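Local coordinates for protein carboxylesterase YBFK (Bacillus subtilis, PDB 4CCY) that hydrolyses carboxylic esters to an alcohol and a carboxylate, as a carboxylesterase of the alpha/beta hydrolase superfamily, at residues G127-G132 with S153-F158; I58-G63 with Y84-I89; V146-V151 with Q233-L238. One frame throughout, in Å; residues are numbered along the deposited sequence.

All three contacts involve the central sheet of the alpha/beta hydrolase fold, whose neighbouring strands 82-86, 56-60, 123-128, 146-152 and 236-241 run parallel; in interaction 1 only strand 123-128 belongs to it. Interaction 1 holds the nucleophile elbow with S129, the probable catalytic serine. Interaction 2, its centre about 12 Å from that of interaction 1, meets it directly: L128 N lies 3.0 Å from L60 O and G131 N 3.2 Å from H61 O. Interaction 3, centre about 13 Å from interaction 1, joins it through G127 N, 3.0 Å from V150 O, and through L238, which packs on P154 and F158. Interactions 2 and 3 do not touch, their nearest atoms being about 7 Å apart.

Interaction 1: G127-G132 with S153-F158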
loop_
_atom_site.group_PDB
_atom_site.type_symbol
_atom_site.label_atom_id
_atom_site.label_comp_id
_atom_site.label_asym_id
_atom_site.label_seq_id
_atom_site.Cartn_x
_atom_site.Cartn_y
_atom_site.Cartn_z
ATOM N N GLY A 127 0.467 -4.179 3.537
ATOM C CA GLY A 127 0.429 -2.941 2.784
ATOM C C GLY A 127 1.433 -1.891 3.195
ATOM O O GLY A 127 1.869 -1.841 4.347
ATOM N N LEU A 128 1.769 -1.028 2.242
ATOM C CA LEU A 128 2.711 0.046 2.472
ATOM C C LEU A 128 2.059 1.409 2.289
ATOM O O LEU A 128 1.333 1.622 1.323
ATOM C CB LEU A 128 3.896 -0.082 1.512
ATOM C CG LEU A 128 4.945 1.021 1.682
ATOM C CD1 LEU A 128 6.071 0.528 2.578
ATOM C CD2 LEU A 128 5.499 1.461 0.339
ATOM N N SER A 129 2.336 2.333 3.213
ATOM C CA SER A 129 1.927 3.728 3.071
ATOM C C SER A 129 0.400 3.832 2.929
ATOM O O SER A 129 -0.319 3.407 3.839
ATOM C CB SER A 129 2.700 4.380 1.913
ATOM O OG SER A 129 2.756 5.782 2.046
ATOM N N LEU A 130 -0.096 4.383 1.816
ATOM C CA LEU A 130 -1.551 4.390 1.522
ATOM C C LEU A 130 -2.254 3.037 1.712
ATOM O O LEU A 130 -3.298 2.949 2.368
ATOM C CB LEU A 130 -1.830 4.899 0.109
ATOM C CG LEU A 130 -3.287 4.958 -0.390
ATOM C CD1 LEU A 130 -4.142 5.897 0.467
ATOM C CD2 LEU A 130 -3.319 5.403 -1.839
ATOM N N GLY A 131 -1.711 1.983 1.117
ATOM C CA GLY A 131 -2.283 0.660 1.321
ATOM C C GLY A 131 -2.208 0.214 2.777
ATOM O O GLY A 131 -3.055 -0.534 3.247
ATOM N N GLY A 132 -1.177 0.652 3.487
ATOM C CA GLY A 132 -1.095 0.402 4.924
ATOM C C GLY A 132 -2.250 1.071 5.652
ATOM O O GLY A 132 -2.892 0.456 6.509
ATOM N N SER A 153 5.101 1.481 7.010
ATOM C CA SER A 153 5.254 2.914 6.734
ATOM C C SER A 153 3.928 3.584 6.372
ATOM O O SER A 153 3.809 4.198 5.300
ATOM C CB SER A 153 6.283 3.133 5.621
ATOM O OG SER A 153 7.509 2.503 5.966
ATOM N N PRO A 154 2.927 3.474 7.268
ATOM C CA PRO A 154 1.574 3.919 6.908
ATOM C C PRO A 154 1.508 5.426 6.622
ATOM O O PRO A 154 2.305 6.220 7.167
ATOM C CB PRO A 154 0.725 3.526 8.129
ATOM C CG PRO A 154 1.701 3.417 9.261
ATOM C CD PRO A 154 2.992 2.948 8.647
ATOM N N ALA A 155 0.612 5.791 5.710
ATOM C CA ALA A 155 0.342 7.189 5.388
ATOM C C ALA A 155 -0.510 7.753 6.533
ATOM O O ALA A 155 -1.721 7.490 6.604
ATOM C CB ALA A 155 -0.392 7.292 4.053
ATOM N N GLU A 156 0.135 8.495 7.436
ATOM C CA GLU A 156 -0.467 8.900 8.716
ATOM C C GLU A 156 -0.975 7.691 9.491
ATOM O O GLU A 156 -0.196 6.780 9.786
ATOM C CB GLU A 156 -1.557 9.961 8.523
ATOM C CG GLU A 156 -0.989 11.316 8.148
ATOM C CD GLU A 156 -1.920 12.466 8.459
ATOM O OE1 GLU A 156 -3.154 12.262 8.456
ATOM O OE2 GLU A 156 -1.411 13.580 8.698
ATOM N N ALA A 157 -2.270 7.682 9.815
ATOM C CA ALA A 157 -2.899 6.600 10.575
ATOM C C ALA A 157 -2.551 6.634 12.063
ATOM O O ALA A 157 -3.453 6.677 12.901
ATOM C CB ALA A 157 -2.587 5.232 9.965
ATOM N N PHE A 158 -1.255 6.622 12.393
ATOM C CA PHE A 158 -0.829 6.629 13.802
ATOM C C PHE A 158 -0.318 7.969 14.320
ATOM O O PHE A 158 -0.311 8.194 15.528
ATOM C CB PHE A 158 0.189 5.513 14.062
ATOM C CG PHE A 158 -0.367 4.157 13.798
ATOM C CD1 PHE A 158 -1.123 3.508 14.767
ATOM C CD2 PHE A 158 -0.194 3.551 12.551
ATOM C CE1 PHE A 158 -1.669 2.255 14.516
ATOM C CE2 PHE A 158 -0.741 2.304 12.296
ATOM C CZ PHE A 158 -1.480 1.658 13.272
#
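S129 sits on the nucleophile elbow, the sharp GxSxG turn (G127, S129, G131) between strand 123-128 and helix 130-141 in the alpha/beta hydrolase fold, and the loop S153-F158 runs across its backbone. The elbow is strained in the expected way: S129 has a positive phi of 59° with psi -120°. Its CA comes 3.0 Å from S153 O in a CA-H...O contact, and its CB is 3.6 Å from the same oxygen. One conventional hydrogen bond is clear, from A155 N to S129 O at 3.2 Å; the N-H points well at the oxygen, but the donor stands above the carbonyl plane, 70° out of it.

With OG anti to its own backbone N, the S129 hydroxyl is hydrogen-bonded to H273 NE2, consistent with the Ser-His-Glu charge relay completed by E244. The loop also touches that site from its own side: S153 OG bonds to H273 O. G132 faces P154 without a side chain, and a CB there would be crowded by S129 O. At the strand end L128 lays CD1 4.0 Å from S153 CB, while the A155 methyl lies against the first turn of the helix, CB 3.7 Å from L130 N.

Interaction 2: I58-G63 with Y84-I89; sequences ILLHGG and YAVDII
H61 and I88 meet just beyond the ends of two parallel strands in a beta-alpha-beta unit of the alpha/beta hydrolase fold: strand 56-60, helix 71-80, strand 82-86. The imidazole accepts at NE2 from I88 N at 2.9 Å, a nearly straight bond although the donor is tilted 21° from the ring plane. At the other nitrogen, ND1 donates to G62 O at 2.7 Å, with that oxygen in the plane of the ring. Two bonds thus fix the rotation of the ring and indicate a proton on ND1, with NE2 serving as acceptor. CG of H61 stands between its backbone N and carbonyl carbon (chi1 61°), which swings the ring across to the loop after strand 82-86. I88 CD1 covers one face in a CH-pi contact, 3.9 Å from the ring centroid, while D87 CA meets the ring edge in plane.

Behind this lies the regular strand pairing. L59 bonds through its N to Y84 O and through its O to V86 N, so L59 bridges to the residues before and after A85. On one face of the sheet I58 CG2 meets V86 CG2, and L60 lies alongside V86 with CD2 3.8 Å from V86 CB; the opposite face carries L59 against A85.

Farther out, helices 104-118 and 130-141 cover the face of I58, L60 and V86, with W110 on V86 and I135 on L60. D87 is held by Y21 OH and K94 N at OD2, and by S67 OG at OD1. These bonds tie down the D87 carboxylate just before I88, whose CD1 comes 3.3 Å from H61 O.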
loop_
_atom_site.group_PDB
_atom_site.type_symbol
_atom_site.label_atom_id
_atom_site.label_comp_id
_atom_site.label_asym_id
_atom_site.label_seq_id
_atom_site.Cartn_x
_atom_site.Cartn_y
_atom_site.Cartn_z
ATOM N N ILE A 58 -3.729 -10.466 0.615
ATOM C CA ILE A 58 -3.998 -9.267 -0.174
ATOM C C ILE A 58 -2.843 -8.299 0.016
ATOM O O ILE A 58 -2.444 -8.034 1.159
ATOM C CB ILE A 58 -5.293 -8.544 0.308
ATOM C CG1 ILE A 58 -6.521 -9.476 0.275
ATOM C CG2 ILE A 58 -5.533 -7.244 -0.468
ATOM C CD1 ILE A 58 -6.960 -9.936 -1.098
ATOM N N LEU A 59 -2.314 -7.768 -1.087
ATOM C CA LEU A 59 -1.228 -6.785 -1.010
ATOM C C LEU A 59 -1.681 -5.412 -1.472
ATOM O O LEU A 59 -2.255 -5.285 -2.559
ATOM C CB LEU A 59 -0.005 -7.237 -1.829
ATOM C CG LEU A 59 0.653 -8.557 -1.376
ATOM C CD1 LEU A 59 1.829 -8.948 -2.268
ATOM C CD2 LEU A 59 1.087 -8.481 0.087
ATOM N N LEU A 60 -1.409 -4.383 -0.664
ATOM C CA LEU A 60 -1.786 -3.014 -1.030
ATOM C C LEU A 60 -0.569 -2.079 -1.079
ATOM O O LEU A 60 0.098 -1.848 -0.061
ATOM C CB LEU A 60 -2.900 -2.484 -0.114
ATOM C CG LEU A 60 -4.232 -3.228 -0.236
ATOM C CD1 LEU A 60 -5.125 -2.982 0.979
ATOM C CD2 LEU A 60 -4.968 -2.893 -1.540
ATOM N N HIS A 61 -0.286 -1.576 -2.284
ATOM C CA HIS A 61 0.894 -0.738 -2.571
ATOM C C HIS A 61 0.794 0.657 -1.988
ATOM O O HIS A 61 -0.274 1.107 -1.570
ATOM C CB HIS A 61 1.076 -0.640 -4.087
ATOM C CG HIS A 61 -0.101 -0.006 -4.773
ATOM N ND1 HIS A 61 -0.264 1.328 -4.833
ATOM C CD2 HIS A 61 -1.233 -0.565 -5.360
ATOM C CE1 HIS A 61 -1.425 1.616 -5.451
ATOM N NE2 HIS A 61 -2.017 0.462 -5.778
ATOM N N GLY A 62 1.912 1.372 -1.970
ATOM C CA GLY A 62 1.898 2.762 -1.563
ATOM C C GLY A 62 1.430 3.632 -2.712
ATOM O O GLY A 62 1.427 3.206 -3.875
ATOM N N GLY A 63 1.031 4.855 -2.385
ATOM C CA GLY A 63 0.574 5.820 -3.373
ATOM C C GLY A 63 1.566 6.028 -4.498
ATOM O O GLY A 63 2.769 6.171 -4.258
ATOM N N TYR A 84 -2.625 -11.793 -3.743
ATOM C CA TYR A 84 -3.395 -10.957 -4.637
ATOM C C TYR A 84 -2.907 -9.519 -4.488
ATOM O O TYR A 84 -3.192 -8.876 -3.492
ATOM C CB TYR A 84 -4.864 -11.027 -4.271
ATOM C CG TYR A 84 -5.489 -12.404 -4.407
ATOM C CD1 TYR A 84 -5.810 -12.926 -5.664
ATOM C CD2 TYR A 84 -5.787 -13.169 -3.276
ATOM C CE1 TYR A 84 -6.411 -14.167 -5.788
ATOM C CE2 TYR A 84 -6.390 -14.417 -3.390
ATOM C CZ TYR A 84 -6.697 -14.911 -4.643
ATOM O OH TYR A 84 -7.289 -16.151 -4.765
ATOM N N ALA A 85 -2.169 -9.025 -5.479
ATOM C CA ALA A 85 -1.665 -7.656 -5.438
ATOM C C ALA A 85 -2.691 -6.741 -6.098
ATOM O O ALA A 85 -2.929 -6.809 -7.316
ATOM C CB ALA A 85 -0.310 -7.551 -6.124
ATOM N N VAL A 86 -3.291 -5.888 -5.278
ATOM C CA VAL A 86 -4.462 -5.108 -5.677
ATOM C C VAL A 86 -4.063 -3.656 -5.977
ATOM O O VAL A 86 -3.440 -2.993 -5.130
ATOM C CB VAL A 86 -5.534 -5.142 -4.559
ATOM C CG1 VAL A 86 -6.753 -4.307 -4.937
ATOM C CG2 VAL A 86 -5.919 -6.582 -4.209
ATOM N N ASP A 87 -4.438 -3.172 -7.167
ATOM C CA ASP A 87 -4.154 -1.784 -7.565
ATOM C C ASP A 87 -5.224 -0.887 -6.974
ATOM O O ASP A 87 -6.394 -1.031 -7.297
ATOM C CB ASP A 87 -4.094 -1.613 -9.099
ATOM C CG ASP A 87 -2.705 -1.902 -9.677
ATOM O OD1 ASP A 87 -1.787 -2.284 -8.907
ATOM O OD2 ASP A 87 -2.529 -1.787 -10.915
ATOM N N ILE A 88 -4.823 0.023 -6.094
ATOM C CA ILE A 88 -5.799 0.859 -5.394
ATOM C C ILE A 88 -6.489 1.770 -6.401
ATOM O O ILE A 88 -5.842 2.548 -7.095
ATOM C CB ILE A 88 -5.155 1.669 -4.236
ATOM C CG1 ILE A 88 -4.523 0.710 -3.211
ATOM C CG2 ILE A 88 -6.195 2.591 -3.588
ATOM C CD1 ILE A 88 -3.467 1.355 -2.333
ATOM N N ILE A 89 -7.806 1.638 -6.481
ATOM C CA ILE A 89 -8.601 2.372 -7.435
ATOM C C ILE A 89 -8.599 3.861 -7.069
ATOM O O ILE A 89 -8.716 4.220 -5.888
ATOM C CB ILE A 89 -10.015 1.742 -7.552
ATOM C CG1 ILE A 89 -10.649 2.052 -8.920
ATOM C CG2 ILE A 89 -10.916 2.106 -6.374
ATOM C CD1 ILE A 89 -11.738 1.051 -9.303
#

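Interaction 3: V146-V151 with Q233-L238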
loop_
_atom_site.group_PDB
_atom_site.type_symbol
_atom_site.label_atom_id
_atom_site.label_comp_id
_atom_site.label_asym_id
_atom_site.label_seq_id
_atom_site.Cartn_x
_atom_site.Cartn_y
_atom_site.Cartn_z
ATOM N N VAL A 146 -10.684 -10.266 8.175
ATOM C CA VAL A 146 -9.227 -10.199 8.292
ATOM C C VAL A 146 -8.674 -11.334 9.143
ATOM O O VAL A 146 -9.148 -11.558 10.264
ATOM C CB VAL A 146 -8.791 -8.855 8.926
ATOM C CG1 VAL A 146 -7.274 -8.709 8.901
ATOM C CG2 VAL A 146 -9.474 -7.681 8.226
ATOM N N GLU A 147 -7.667 -12.030 8.610
ATOM C CA GLU A 147 -6.835 -12.932 9.412
ATOM C C GLU A 147 -5.776 -12.105 10.175
ATOM O O GLU A 147 -6.045 -11.625 11.269
ATOM C CB GLU A 147 -6.192 -14.029 8.542
ATOM C CG GLU A 147 -7.157 -15.044 7.897
ATOM C CD GLU A 147 -7.969 -15.849 8.917
ATOM O OE1 GLU A 147 -7.454 -16.129 10.016
ATOM O OE2 GLU A 147 -9.132 -16.212 8.633
ATOM N N ARG A 148 -4.592 -11.916 9.585
ATOM C CA ARG A 148 -3.517 -11.110 10.188
ATOM C C ARG A 148 -3.165 -9.923 9.306
ATOM O O ARG A 148 -3.277 -10.003 8.087
ATOM C CB ARG A 148 -2.273 -11.971 10.471
ATOM C CG ARG A 148 -2.518 -13.086 11.481
ATOM C CD ARG A 148 -1.237 -13.770 11.951
ATOM N NE ARG A 148 -1.424 -14.160 13.342
ATOM C CZ ARG A 148 -0.560 -13.979 14.327
ATOM N NH1 ARG A 148 0.640 -13.457 14.105
ATOM N NH2 ARG A 148 -0.894 -14.373 15.550
ATOM N N ALA A 149 -2.740 -8.823 9.914
ATOM C CA ALA A 149 -2.556 -7.581 9.169
ATOM C C ALA A 149 -1.148 -7.015 9.353
ATOM O O ALA A 149 -0.662 -6.918 10.478
ATOM C CB ALA A 149 -3.601 -6.555 9.585
ATOM N N VAL A 150 -0.520 -6.644 8.237
ATOM C CA VAL A 150 0.823 -6.056 8.220
ATOM C C VAL A 150 0.768 -4.637 7.654
ATOM O O VAL A 150 0.367 -4.424 6.500
ATOM C CB VAL A 150 1.823 -6.881 7.370
ATOM C CG1 VAL A 150 3.209 -6.244 7.405
ATOM C CG2 VAL A 150 1.892 -8.331 7.834
ATOM N N VAL A 151 1.195 -3.677 8.462
ATOM C CA VAL A 151 1.147 -2.274 8.098
ATOM C C VAL A 151 2.566 -1.697 8.057
ATOM O O VAL A 151 3.233 -1.589 9.088
ATOM C CB VAL A 151 0.259 -1.506 9.097
ATOM C CG1 VAL A 151 0.254 -0.010 8.806
ATOM C CG2 VAL A 151 -1.160 -2.073 9.086
ATOM N N GLN A 233 -9.082 -5.529 17.084
ATOM C CA GLN A 233 -9.265 -6.893 17.561
ATOM C C GLN A 233 -8.605 -7.954 16.666
ATOM O O GLN A 233 -9.009 -9.121 16.712
ATOM C CB GLN A 233 -10.777 -7.206 17.719
ATOM C CG GLN A 233 -11.608 -7.062 16.440
ATOM C CD GLN A 233 -13.081 -7.417 16.614
ATOM O OE1 GLN A 233 -13.848 -6.652 17.196
ATOM N NE2 GLN A 233 -13.492 -8.574 16.077
ATOM N N VAL A 234 -7.626 -7.562 15.846
ATOM C CA VAL A 234 -6.880 -8.535 15.015
ATOM C C VAL A 234 -5.372 -8.345 15.205
ATOM O O VAL A 234 -4.941 -7.256 15.582
ATOM C CB VAL A 234 -7.234 -8.459 13.497
ATOM C CG1 VAL A 234 -8.746 -8.382 13.268
ATOM C CG2 VAL A 234 -6.517 -7.304 12.802
ATOM N N PRO A 235 -4.567 -9.403 14.961
ATOM C CA PRO A 235 -3.115 -9.250 15.060
ATOM C C PRO A 235 -2.553 -8.308 14.000
ATOM O O PRO A 235 -2.776 -8.505 12.791
ATOM C CB PRO A 235 -2.587 -10.671 14.828
ATOM C CG PRO A 235 -3.747 -11.570 15.124
ATOM C CD PRO A 235 -4.959 -10.799 14.693
ATOM N N VAL A 236 -1.816 -7.301 14.463
ATOM C CA VAL A 236 -1.212 -6.314 13.602
ATOM C C VAL A 236 0.310 -6.366 13.772
ATOM O O VAL A 236 0.815 -6.428 14.900
ATOM C CB VAL A 236 -1.755 -4.887 13.904
ATOM C CG1 VAL A 236 -0.982 -3.808 13.144
ATOM C CG2 VAL A 236 -3.247 -4.793 13.591
ATOM N N LEU A 237 1.019 -6.366 12.642
ATOM C CA LEU A 237 2.448 -6.071 12.600
ATOM C C LEU A 237 2.647 -4.684 11.984
ATOM O O LEU A 237 2.218 -4.437 10.848
ATOM C CB LEU A 237 3.204 -7.121 11.778
ATOM C CG LEU A 237 4.645 -6.758 11.396
ATOM C CD1 LEU A 237 5.578 -6.687 12.612
ATOM C CD2 LEU A 237 5.182 -7.725 10.361
ATOM N N LEU A 238 3.285 -3.792 12.739
ATOM C CA LEU A 238 3.528 -2.412 12.322
ATOM C C LEU A 238 5.027 -2.122 12.188
ATOM O O LEU A 238 5.790 -2.275 13.157
ATOM C CB LEU A 238 2.913 -1.430 13.332
ATOM C CG LEU A 238 3.029 0.068 12.995
ATOM C CD1 LEU A 238 2.418 0.398 11.636
ATOM C CD2 LEU A 238 2.407 0.929 14.081
#
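R148 lays its guanidinium over the ring of P235, with P235 CB 3.9 Å above the plane of the group and over its centre. The two side chains cross at about a right angle, and a bend at chi3 (146°) turns the flat group onto the proline. Its other attachments lie beyond the pair: NH1 bonds to F290 O, and the group makes a cation-pi contact with the F290 ring. An alanine at R148 would probably leave this flank of P235 uncovered and F290 without its cationic and hydrogen-bonding partner.

From here the backbones run as parallel strands. A149 N bonds to P235 O at 2.9 Å, A149 O receives L237 N at 2.8 Å, and L237 O takes V151 N at 2.7 Å, the last almost straight at 177°. CA-H...O contacts fill in between, from V236 CA to A149 O and from V150 CA to L237 O.

On one face of the sheet V150 and L237 lie side by side, CG1 3.9 Å from CD2. The other face holds A149, V151, V236 and L238. There L238 CG is anti to its backbone N (chi1 -177°), and CD1 crosses to V151, coming 3.6 Å from CG1 and 3.3 Å from V151 O. Before the strand pairing starts, V146 CG1 meets V234 CG2 at 4.2 Å.

These two strands of the alpha/beta hydrolase sheet lie between helices on its two faces. Helix 280-290 packs V287 and F290 on V150, and R286 and F290 on L237. Helix 130-141 covers the other face, with I135 and L139 on A149 and V136 on V151, while strand 123-128 bonds along the far edge of strand 146-152.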